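Local atomic coordinates of galactose-1-phosphate uridylyltransferase (Pyrobaculum aerophilum str. IM2, PDB entry 6K9Z), a protein that probably transfers uridylyl groups between UDP-glucose and hexose 1-phosphates such as galactose 1-phosphate, and binds zinc and UDP. Residues Y161-Y164 / V165-S169. The protein carries 1 engineered substitution. Residues are numbered along the deposited sequence; the frame is centred on the assembly and turned at random.
Sequences YEWY and VKHGS
His167 lies across one face of the Trp163 indole, one helical turn further on, with ND1 3.2 Å above the indole plane and offset toward its rim. The two planes are inclined by 34°, an oblique pairing in which the imidazole sits over the six-membered ring and His167 CB makes a CH-pi contact with the five-membered ring. The other face of the imidazole meets Lys166 CG. At the indole edge, Ser169 O lies near the ring plane, 3.1 Å from Trp163 CD1. The indole also packs on Leu171 and Arg174 of helix 171-178, beside Cys170 and Cys173 of the second zinc site. Val165 CG2 makes a CH-pi contact over one face of the Tyr161 ring, 3.6 Å from Tyr161 CZ; with CG1 anti to the backbone N (chi1 169°), CG2 is left beside that N, facing Tyr161. Tyr262 packs edge-to-face with the Tyr161 ring.

Gly168, the first residue beyond helix 151-167, has positive phi, which favours glycine, and its N still bonds to Tyr164 O from above the carbonyl plane. Replacing Trp163 with an alanine would probably remove the aromatic surface under the imidazole and open a gap beside Leu171 and Arg174. Trp163 O accepts a short bond from His167 N and a weak one from His167 ND1, so main-chain and side-chain donors converge on one carbonyl while the indole covers the imidazole.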
loop_
_atom_site.group_PDB
_atom_site.type_symbol
_atom_site.label_atom_id
_atom_site.label_comp_id
_atom_site.label_asym_id
_atom_site.label_seq_id
_atom_site.Cartn_x
_atom_site.Cartn_y
_atom_site.Cartn_z
ATOM N N TYR A 161 10.710 5.171 -19.144
ATOM C CA TYR A 161 11.915 5.758 -19.764
ATOM C C TYR A 161 12.795 4.652 -20.351
ATOM O O TYR A 161 13.201 4.707 -21.547
ATOM C CB TYR A 161 12.711 6.556 -18.731
ATOM C CG TYR A 161 13.972 7.127 -19.313
ATOM C CD1 TYR A 161 13.909 8.211 -20.171
ATOM C CD2 TYR A 161 15.214 6.591 -19.036
ATOM C CE1 TYR A 161 15.053 8.747 -20.746
ATOM C CE2 TYR A 161 16.365 7.124 -19.606
ATOM C CZ TYR A 161 16.286 8.225 -20.434
ATOM O OH TYR A 161 17.436 8.744 -20.975
ATOM N N GLU A 162 13.080 3.631 -19.541
ATOM C CA GLU A 162 14.004 2.532 -19.941
ATOM C C GLU A 162 13.406 1.810 -21.159
ATOM O O GLU A 162 14.178 1.414 -22.054
ATOM C CB GLU A 162 14.259 1.559 -18.779
ATOM C CG GLU A 162 15.123 2.155 -17.676
ATOM C CD GLU A 162 15.499 1.237 -16.506
ATOM O OE1 GLU A 162 15.419 0.009 -16.635
ATOM O OE2 GLU A 162 15.937 1.766 -15.475
ATOM N N TRP A 163 12.097 1.585 -21.143
ATOM C CA TRP A 163 11.382 0.912 -22.246
ATOM C C TRP A 163 11.552 1.739 -23.519
ATOM O O TRP A 163 11.887 1.156 -24.560
ATOM C CB TRP A 163 9.901 0.721 -21.948
ATOM C CG TRP A 163 9.168 0.385 -23.213
ATOM C CD1 TRP A 163 8.766 1.242 -24.210
ATOM C CD2 TRP A 163 8.774 -0.914 -23.637
ATOM N NE1 TRP A 163 8.147 0.563 -25.229
ATOM C CE2 TRP A 163 8.148 -0.766 -24.903
ATOM C CE3 TRP A 163 8.898 -2.175 -23.057
ATOM C CZ2 TRP A 163 7.646 -1.841 -25.618
ATOM C CZ3 TRP A 163 8.411 -3.236 -23.767
ATOM C CH2 TRP A 163 7.787 -3.065 -25.018
ATOM N N TYR A 164 11.273 3.044 -23.412
ATOM C CA TYR A 164 11.294 4.036 -24.523
ATOM C C TYR A 164 12.692 4.082 -25.151
ATOM O O TYR A 164 12.841 4.033 -26.418
ATOM C CB TYR A 164 10.864 5.405 -23.984
ATOM C CG TYR A 164 10.738 6.467 -25.034
ATOM C CD1 TYR A 164 9.548 6.641 -25.722
ATOM C CD2 TYR A 164 11.798 7.288 -25.337
ATOM C CE1 TYR A 164 9.429 7.599 -26.711
ATOM C CE2 TYR A 164 11.710 8.230 -26.352
ATOM C CZ TYR A 164 10.511 8.396 -27.026
ATOM O OH TYR A 164 10.402 9.343 -28.008
ATOM N N VAL A 165 13.716 4.180 -24.299
ATOM C CA VAL A 165 15.121 4.200 -24.751
ATOM C C VAL A 165 15.458 2.851 -25.390
ATOM O O VAL A 165 16.176 2.884 -26.340
ATOM C CB VAL A 165 16.088 4.538 -23.610
ATOM C CG1 VAL A 165 17.540 4.278 -24.023
ATOM C CG2 VAL A 165 15.857 5.977 -23.158
ATOM N N LYS A 166 15.084 1.740 -24.752
ATOM C CA LYS A 166 15.370 0.384 -25.294
ATOM C C LYS A 166 14.536 0.047 -26.541
ATOM O O LYS A 166 15.126 -0.461 -27.508
ATOM C CB LYS A 166 15.172 -0.676 -24.207
ATOM C CG LYS A 166 15.506 -2.104 -24.617
ATOM C CD LYS A 166 15.926 -2.979 -23.458
ATOM C CE LYS A 166 16.078 -4.436 -23.838
ATOM N NZ LYS A 166 14.764 -5.106 -23.984
ATOM N N HIS A 167 13.229 0.345 -26.528
ATOM C CA HIS A 167 12.320 -0.080 -27.632
ATOM C C HIS A 167 11.948 1.032 -28.632
ATOM O O HIS A 167 11.441 0.672 -29.706
ATOM C CB HIS A 167 11.122 -0.855 -27.063
ATOM C CG HIS A 167 11.496 -2.114 -26.351
ATOM N ND1 HIS A 167 11.535 -2.203 -24.973
ATOM C CD2 HIS A 167 11.836 -3.336 -26.814
ATOM C CE1 HIS A 167 11.887 -3.425 -24.619
ATOM N NE2 HIS A 167 12.078 -4.138 -25.732
ATOM N N GLY A 168 12.165 2.312 -28.303
ATOM C CA GLY A 168 11.921 3.431 -29.245
ATOM C C GLY A 168 10.491 3.958 -29.351
ATOM O O GLY A 168 10.260 4.805 -30.227
ATOM N N SER A 169 9.569 3.506 -28.501
ATOM C CA SER A 169 8.144 3.956 -28.517
ATOM C C SER A 169 7.618 4.065 -27.078
ATOM O O SER A 169 8.263 3.545 -26.153
ATOM C CB SER A 169 7.287 3.017 -29.359
ATOM O OG SER A 169 6.892 1.884 -28.601
#